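Local atomic coordinates of hypothetical protein, IPT/TIG domain protein (Bacteroides ovatus, PDB entry 4HW6), a protein that is of uncharacterised function but, with an IPT/TIG domain joined to a six-bladed beta-propeller, probably acts as an auxiliary nutrient-binding, perhaps carbohydrate-binding, protein. Residues Ser48-Thr53 against Val82-Val87; Thr232-Pro237 against Ile278-Thr283; Gly284-Ile289 against Arg299-Arg304. All coordinates share one frame; numbering follows the deposited sequence. Where two conformers were deposited one is given.

Contact 1 of 3, residues Ser48-Thr53 against Val82-Val87; sequences SKVKVT and VKVSVV
Five backbone hydrogen bonds tie Ser48-Thr53 to Val82-Val87 as antiparallel neighbours in the beta-sandwich of the IPT/TIG domain. Lys51 and Ser85 form one hydrogen-bonded pair, Lys51 N to Ser85 O and Ser85 N to Lys51 O both 2.8 Å; Thr53 and Lys83 form the next. Val87 N to Lys49 O, 2.8 Å and 166° at the hydrogen, adds a fifth bond at the Lys49 end. CA-H...O contacts fill the steps between. The apolar contacts gather on the face of Val50, Val52, Val84 and Val86. Val50 CG2, anti to its backbone N (chi1 69° puts CG1 in the crowded position), meets Val84 CG1 obliquely at 3.7 Å, and Leu69 of strand 68-72 packs beneath. At the ladder's end, Lys49 bends at chi2 so that CD lies 3.8 Å from Val87 CG2, while its NZ binds Gly88 O. On the face of Lys51, Thr53, Lys83 and Ser85, Thr53 OG1 lies beside Lys83 CB, and a water bridges Ser85 OG (2.7 Å) and Lys51 O. This alternation implies a two-faced sheet: those four valines turn into the sandwich, while the other face is more polar, Lys51 exposed and a water reaching buried Ser85.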
# COMPACT_ATOMS: atom_id res chain seq x y z
N SER A 48 -8.43 23.07 -33.82
CA SER A 48 -6.97 23.00 -33.68
C SER A 48 -6.38 24.14 -32.84
O SER A 48 -5.25 24.04 -32.37
CB SER A 48 -6.31 22.98 -35.07
OG SER A 48 -6.67 24.12 -35.82
N LYS A 49 -7.14 25.21 -32.64
CA LYS A 49 -6.66 26.38 -31.90
C LYS A 49 -7.16 26.47 -30.45
O LYS A 49 -6.73 27.33 -29.70
CB LYS A 49 -7.02 27.66 -32.66
CG LYS A 49 -6.36 27.77 -34.03
CD LYS A 49 -4.85 27.80 -33.90
CE LYS A 49 -4.15 28.04 -35.23
NZ LYS A 49 -2.68 27.88 -35.05
N VAL A 50 -8.06 25.57 -30.05
CA VAL A 50 -8.54 25.56 -28.67
C VAL A 50 -7.92 24.40 -27.90
O VAL A 50 -7.79 23.28 -28.42
CB VAL A 50 -10.09 25.49 -28.60
CG1 VAL A 50 -10.59 24.14 -29.07
CG2 VAL A 50 -10.57 25.80 -27.19
N LYS A 51 -7.51 24.69 -26.67
CA LYS A 51 -6.95 23.71 -25.76
C LYS A 51 -7.83 23.67 -24.52
O LYS A 51 -8.25 24.72 -24.02
CB LYS A 51 -5.52 24.10 -25.37
CG LYS A 51 -4.53 24.18 -26.52
CD LYS A 51 -3.77 22.87 -26.73
CE LYS A 51 -2.50 23.07 -27.56
NZ LYS A 51 -1.49 23.93 -26.87
N VAL A 52 -8.13 22.46 -24.05
CA VAL A 52 -8.89 22.28 -22.83
C VAL A 52 -8.08 21.38 -21.88
O VAL A 52 -7.53 20.38 -22.30
CB VAL A 52 -10.27 21.64 -23.11
CG1 VAL A 52 -11.05 21.43 -21.82
CG2 VAL A 52 -11.08 22.53 -24.05
N THR A 53 -8.00 21.77 -20.61
CA THR A 53 -7.50 20.89 -19.57
C THR A 53 -8.54 20.77 -18.47
O THR A 53 -9.26 21.73 -18.17
CB THR A 53 -6.15 21.38 -18.98
OG1 THR A 53 -6.32 22.67 -18.38
CG2 THR A 53 -5.09 21.44 -20.07
N VAL A 82 -11.58 23.39 -14.83
CA VAL A 82 -11.86 23.32 -16.26
C VAL A 82 -11.34 24.63 -16.86
O VAL A 82 -11.85 25.71 -16.55
CB VAL A 82 -13.37 23.14 -16.50
CG1 VAL A 82 -13.71 23.25 -17.99
CG2 VAL A 82 -13.85 21.82 -15.91
N LYS A 83 -10.30 24.51 -17.68
CA LYS A 83 -9.60 25.65 -18.29
C LYS A 83 -9.66 25.52 -19.80
O LYS A 83 -9.36 24.47 -20.36
CB LYS A 83 -8.14 25.68 -17.83
CG LYS A 83 -7.30 26.84 -18.35
CD LYS A 83 -5.93 26.85 -17.70
CE LYS A 83 -5.03 27.93 -18.29
NZ LYS A 83 -3.69 27.99 -17.62
N VAL A 84 -10.05 26.61 -20.46
CA VAL A 84 -10.12 26.67 -21.91
C VAL A 84 -9.19 27.78 -22.38
O VAL A 84 -9.26 28.91 -21.88
CB VAL A 84 -11.55 26.98 -22.39
CG1 VAL A 84 -11.60 27.13 -23.91
CG2 VAL A 84 -12.51 25.88 -21.92
N SER A 85 -8.34 27.44 -23.34
CA SER A 85 -7.37 28.37 -23.91
C SER A 85 -7.51 28.40 -25.42
O SER A 85 -7.82 27.38 -26.05
CB SER A 85 -5.95 27.92 -23.56
OG SER A 85 -5.74 27.92 -22.15
N VAL A 86 -7.23 29.56 -26.01
CA VAL A 86 -7.16 29.69 -27.47
C VAL A 86 -5.75 30.16 -27.82
O VAL A 86 -5.23 31.08 -27.20
CB VAL A 86 -8.23 30.65 -28.01
CG1 VAL A 86 -7.93 31.05 -29.45
CG2 VAL A 86 -9.61 30.01 -27.92
N VAL A 87 -5.13 29.49 -28.80
CA VAL A 87 -3.77 29.83 -29.24
C VAL A 87 -3.82 30.52 -30.60
O VAL A 87 -4.78 30.36 -31.35
CB VAL A 87 -2.86 28.58 -29.34
CG1 VAL A 87 -2.81 27.83 -28.01
CG2 VAL A 87 -3.32 27.64 -30.44
O HOH W 1 -6.40 25.32 -21.55

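Contact 2 of 3, residues Thr232-Pro237 against Ile278-Thr283; sequences TCAVHP and IVWHPT
The indole of Trp280 fills the centre of this contact, reached by Ala234, His236 and Pro237. His236 sets its ring edge on one face of the six-membered ring, centroids 4.5 Å apart and planes at 77°, a T-shaped pair in which His236 CD2 comes 3.6 Å from Trp280 CZ3. The backbone of this histidine joins in: His236 CA stands over the five-membered ring, 3.8 Å from its centroid, as a CH-pi contact. Pro237 CD touches Trp280 CB, the carbon that carries the indole, at 3.8 Å. At the indole edge, Trp280 NE1 gives a weak, bent hydrogen bond to Ala234 O (3.4 Å, 138°). Ala234 CB presses on Ile278 CG2 at 3.5 Å, and Ile278 N donates almost straight to Thr232 OG1, 3.2 Å and 171°.

The second shell fixes these groups. With CG anti to the backbone N, His236 is held at both ring nitrogens, NE2 by Gly284 O and ND1 by the backbone N-H groups of Gln238 and Asn239. Thr232 OG1, the acceptor for Ile278 N, is also hydrogen-bonded to Asp186. Tyr302 packs near Trp280 and His236, while His281 ND1 accepts from Thr283 N and its NE2 pairs with Asp353.

No backbone ladder joins segments 232-237 and 278-283, which run in nearly the same direction at the edges of what appear to be successive propeller blades. Side chains, meeting each other and single backbone groups, make this seam: since His236 ND1 accepts two N-H groups and NE2 faces a carbonyl, the ring is probably neutral and protonated on NE2, which would fix its orientation against the indole.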
# COMPACT_ATOMS: atom_id res chain seq x y z
N THR A 232 8.85 -12.13 14.09
CA THR A 232 8.41 -10.75 13.82
C THR A 232 9.31 -9.77 14.55
O THR A 232 9.97 -10.13 15.53
CB THR A 232 6.91 -10.55 14.19
OG1 THR A 232 6.44 -9.27 13.73
CG2 THR A 232 6.65 -10.68 15.68
N CYS A 233 9.39 -8.55 14.04
CA CYS A 233 10.20 -7.47 14.64
C CYS A 233 9.47 -6.13 14.51
O CYS A 233 9.49 -5.48 13.47
CB CYS A 233 11.60 -7.36 14.01
SG CYS A 233 11.70 -7.25 12.20
N ALA A 234 8.82 -5.72 15.59
CA ALA A 234 8.02 -4.51 15.59
C ALA A 234 8.73 -3.44 16.40
O ALA A 234 8.90 -3.58 17.62
CB ALA A 234 6.64 -4.79 16.16
N VAL A 235 9.14 -2.37 15.73
CA VAL A 235 9.92 -1.31 16.34
C VAL A 235 8.99 -0.24 16.88
O VAL A 235 8.28 0.40 16.12
CB VAL A 235 10.90 -0.67 15.36
CG1 VAL A 235 11.67 0.48 16.03
CG2 VAL A 235 11.88 -1.70 14.83
N HIS A 236 9.03 -0.02 18.19
CA HIS A 236 8.16 0.99 18.81
C HIS A 236 8.58 2.39 18.39
O HIS A 236 9.77 2.74 18.51
CB HIS A 236 8.19 0.91 20.32
CG HIS A 236 7.13 1.76 20.98
ND1 HIS A 236 7.32 3.08 21.29
CD2 HIS A 236 5.87 1.45 21.37
CE1 HIS A 236 6.22 3.56 21.85
NE2 HIS A 236 5.31 2.60 21.88
N PRO A 237 7.62 3.22 17.94
CA PRO A 237 7.97 4.51 17.34
C PRO A 237 8.52 5.61 18.25
O PRO A 237 9.06 6.59 17.73
CB PRO A 237 6.65 5.00 16.73
CG PRO A 237 5.58 4.26 17.46
CD PRO A 237 6.17 2.93 17.81
N ILE A 278 3.48 -8.43 14.55
CA ILE A 278 3.14 -7.30 15.42
C ILE A 278 3.35 -6.01 14.65
O ILE A 278 4.35 -5.85 13.96
CB ILE A 278 3.99 -7.33 16.69
CG1 ILE A 278 3.69 -8.60 17.51
CG2 ILE A 278 3.69 -6.10 17.58
CD1 ILE A 278 4.64 -8.85 18.67
N VAL A 279 2.37 -5.10 14.73
CA VAL A 279 2.46 -3.81 14.08
C VAL A 279 2.03 -2.71 15.06
O VAL A 279 0.89 -2.71 15.54
CB VAL A 279 1.56 -3.70 12.81
CG1 VAL A 279 1.89 -2.41 12.07
CG2 VAL A 279 1.70 -4.92 11.88
N TRP A 280 2.94 -1.78 15.35
CA TRP A 280 2.64 -0.64 16.21
C TRP A 280 1.70 0.35 15.51
O TRP A 280 1.89 0.69 14.34
CB TRP A 280 3.93 0.07 16.68
CG TRP A 280 4.64 -0.69 17.73
CD1 TRP A 280 5.73 -1.48 17.57
CD2 TRP A 280 4.22 -0.84 19.08
NE1 TRP A 280 6.08 -2.07 18.77
CE2 TRP A 280 5.13 -1.71 19.71
CE3 TRP A 280 3.16 -0.31 19.82
CZ2 TRP A 280 5.02 -2.06 21.05
CZ3 TRP A 280 3.03 -0.69 21.15
CH2 TRP A 280 3.97 -1.54 21.75
N HIS A 281 0.70 0.82 16.24
CA HIS A 281 -0.06 1.97 15.79
C HIS A 281 0.91 3.14 15.66
O HIS A 281 1.85 3.24 16.43
CB HIS A 281 -1.16 2.33 16.77
CG HIS A 281 -2.14 3.34 16.25
ND1 HIS A 281 -2.01 4.70 16.47
CD2 HIS A 281 -3.27 3.18 15.53
CE1 HIS A 281 -3.03 5.32 15.90
NE2 HIS A 281 -3.80 4.42 15.32
N PRO A 282 0.67 4.04 14.67
CA PRO A 282 1.64 5.12 14.49
C PRO A 282 1.85 5.99 15.73
O PRO A 282 2.93 6.53 15.92
CB PRO A 282 1.05 5.91 13.33
CG PRO A 282 0.36 4.88 12.52
CD PRO A 282 -0.24 3.92 13.52
N THR A 283 0.84 6.12 16.58
CA THR A 283 0.99 6.87 17.84
C THR A 283 1.92 6.19 18.86
O THR A 283 2.44 6.85 19.78
CB THR A 283 -0.35 7.05 18.57
OG1 THR A 283 -0.90 5.76 18.89
CG2 THR A 283 -1.34 7.82 17.71

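Contact 3 of 3, residues Gly284-Ile289 against Arg299-Arg304; sequences GDWAYI and RVDYNR. With EDO (1,2-ethanediol), chain F.
Trp286 takes the crowded chi1 of 54°, and Arg299 runs extended from CG to NE with CG anti to its backbone N (chi1 166°); these lay the guanidinium flat over the indole. The planes differ by 4°, and Arg299 CZ sits 3.3 Å from the centroid of the Trp286 five-membered ring, a cation-pi stack. Arg299 CD adds a CH-pi contact over the six-membered ring. The Asp301 carboxylate holds the guanidinium from its edge, Arg299 NE reaching the syn lone pair of Asp301 OD1 at 2.8 Å in the guanidinium plane. In the ring plane of Trp286, NE1 binds O1 of an ethanediol, probably from the crystallisation liquor, at 2.8 Å; its O2 donates to Asp285 OD2.

Underneath, hairpin strands 286-291 and 296-301 are bonded by Ala287 N to Val300 O and Val300 N to Ala287 O, both 2.9 Å. Ile289 CD1 and Ala287 CB meet Val300 CG1. Arg304 NH2 bridges to the anti lone pair of Asp285 OD1 at 2.8 Å. Asp301 would partly offset the positive charge stacked on the indole; Trp286 NE1 and Asp285 form a polar spot that in the crystal holds a small diol, without implied function.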
# COMPACT_ATOMS: atom_id res chain seq x y z
N GLY A 284 2.09 4.88 18.75
CA GLY A 284 2.81 4.08 19.75
C GLY A 284 2.00 3.73 20.98
O GLY A 284 2.53 3.15 21.92
N ASP A 285 0.70 4.06 20.98
CA ASP A 285 -0.13 3.81 22.15
C ASP A 285 -0.45 2.33 22.34
O ASP A 285 -0.77 1.90 23.45
CB ASP A 285 -1.45 4.60 22.06
CG ASP A 285 -1.26 6.10 22.19
OD1 ASP A 285 -0.16 6.54 22.57
OD2 ASP A 285 -2.22 6.85 21.92
N TRP A 286 -0.39 1.58 21.25
CA TRP A 286 -0.74 0.18 21.23
C TRP A 286 -0.30 -0.45 19.92
O TRP A 286 0.07 0.26 19.00
CB TRP A 286 -2.24 -0.02 21.44
CG TRP A 286 -3.14 0.74 20.52
CD1 TRP A 286 -3.72 1.94 20.76
CD2 TRP A 286 -3.62 0.32 19.22
NE1 TRP A 286 -4.51 2.32 19.69
CE2 TRP A 286 -4.49 1.34 18.75
CE3 TRP A 286 -3.43 -0.82 18.45
CZ2 TRP A 286 -5.15 1.26 17.52
CZ3 TRP A 286 -4.12 -0.90 17.18
CH2 TRP A 286 -4.95 0.15 16.76
N ALA A 287 -0.29 -1.78 19.89
CA ALA A 287 0.04 -2.55 18.67
C ALA A 287 -1.05 -3.57 18.41
O ALA A 287 -1.68 -4.04 19.33
CB ALA A 287 1.37 -3.27 18.84
N TYR A 288 -1.22 -3.95 17.16
CA TYR A 288 -1.91 -5.18 16.83
C TYR A 288 -0.95 -6.35 16.81
O TYR A 288 0.21 -6.24 16.37
CB TYR A 288 -2.61 -5.09 15.48
CG TYR A 288 -3.91 -4.32 15.46
CD1 TYR A 288 -4.87 -4.47 16.45
CD2 TYR A 288 -4.19 -3.45 14.43
CE1 TYR A 288 -6.07 -3.74 16.42
CE2 TYR A 288 -5.37 -2.72 14.39
CZ TYR A 288 -6.31 -2.86 15.38
OH TYR A 288 -7.47 -2.14 15.36
N ILE A 289 -1.44 -7.48 17.29
CA ILE A 289 -0.81 -8.76 17.15
C ILE A 289 -1.68 -9.61 16.23
O ILE A 289 -2.80 -10.03 16.60
CB ILE A 289 -0.67 -9.50 18.49
CG1 ILE A 289 -0.09 -8.59 19.59
CG2 ILE A 289 0.19 -10.75 18.31
CD1 ILE A 289 -0.29 -9.17 20.98
N ARG A 299 -5.07 -6.85 20.26
CA ARG A 299 -4.41 -5.58 20.55
C ARG A 299 -3.66 -5.67 21.89
O ARG A 299 -4.18 -6.22 22.87
CB ARG A 299 -5.45 -4.45 20.59
CG ARG A 299 -4.95 -3.14 21.21
CD ARG A 299 -5.80 -1.96 20.81
NE ARG A 299 -5.74 -0.87 21.77
CZ ARG A 299 -6.42 0.27 21.66
NH1 ARG A 299 -7.20 0.46 20.61
NH2 ARG A 299 -6.33 1.22 22.58
N VAL A 300 -2.47 -5.07 21.93
CA VAL A 300 -1.69 -4.96 23.16
C VAL A 300 -1.41 -3.47 23.42
O VAL A 300 -0.83 -2.77 22.58
CB VAL A 300 -0.41 -5.82 23.12
CG1 VAL A 300 0.47 -5.48 21.91
CG2 VAL A 300 0.33 -5.67 24.45
N ASP A 301 -1.88 -2.97 24.54
CA ASP A 301 -1.71 -1.58 24.90
C ASP A 301 -0.33 -1.32 25.51
O ASP A 301 0.23 -2.19 26.18
CB ASP A 301 -2.79 -1.15 25.90
CG ASP A 301 -4.19 -1.07 25.28
OD1 ASP A 301 -4.33 -0.65 24.13
OD2 ASP A 301 -5.17 -1.42 25.96
N TYR A 302 0.17 -0.11 25.27
CA TYR A 302 1.45 0.36 25.80
C TYR A 302 1.20 1.45 26.83
O TYR A 302 0.52 2.44 26.53
CB TYR A 302 2.35 0.86 24.66
CG TYR A 302 3.68 1.41 25.10
CD1 TYR A 302 4.70 0.56 25.51
CD2 TYR A 302 3.92 2.77 25.10
CE1 TYR A 302 5.91 1.06 25.92
CE2 TYR A 302 5.14 3.28 25.50
CZ TYR A 302 6.14 2.42 25.91
OH TYR A 302 7.34 2.95 26.31
N ASN A 303 1.71 1.26 28.04
CA ASN A 303 1.60 2.26 29.09
C ASN A 303 2.85 3.12 29.03
O ASN A 303 3.94 2.65 29.33
CB ASN A 303 1.48 1.60 30.47
CG ASN A 303 1.37 2.62 31.61
OD1 ASN A 303 2.08 3.63 31.67
ND2 ASN A 303 0.46 2.34 32.54
N ARG A 304 2.68 4.39 28.67
CA ARG A 304 3.82 5.28 28.50
C ARG A 304 4.59 5.59 29.75
O ARG A 304 5.80 5.78 29.69
CB ARG A 304 3.39 6.62 27.96
CG ARG A 304 3.11 6.52 26.51
CD ARG A 304 3.04 7.87 25.87
NE ARG A 304 2.53 7.54 24.58
CZ ARG A 304 3.25 7.12 23.55
NH1 ARG A 304 4.58 7.08 23.61
NH2 ARG A 304 2.63 6.78 22.45
C1 EDO F . -5.90 5.42 18.74
O1 EDO F . -6.33 4.41 19.66
C2 EDO F . -4.46 5.83 19.04
O2 EDO F . -4.32 6.16 20.43
O HOH W 2 -0.17 4.99 25.63
O HOH W 3 -0.14 8.15 25.13

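Contact 1 stands alone in the IPT/TIG domain, its centre about 51 Å from that of contact 2 and 55 Å from that of contact 3. Contacts 2 and 3 adjoin in the propeller, centres about 8 Å apart, and share one blade, in which strands 276-280 and 286-291 are neighbours; His236 NE2 to Gly284 O and His281 N to Trp286 O link them. Contacts 1 and 2 are mostly buried, contact 3 only partly. Backbone ladders carry contacts 1 and 3, within sheets, whereas contact 2, between blades, relies mainly on aromatic and apolar side chains, plus two hydrogen bonds between side chain and backbone. Charge pairing across the two segments appears only in contact 3.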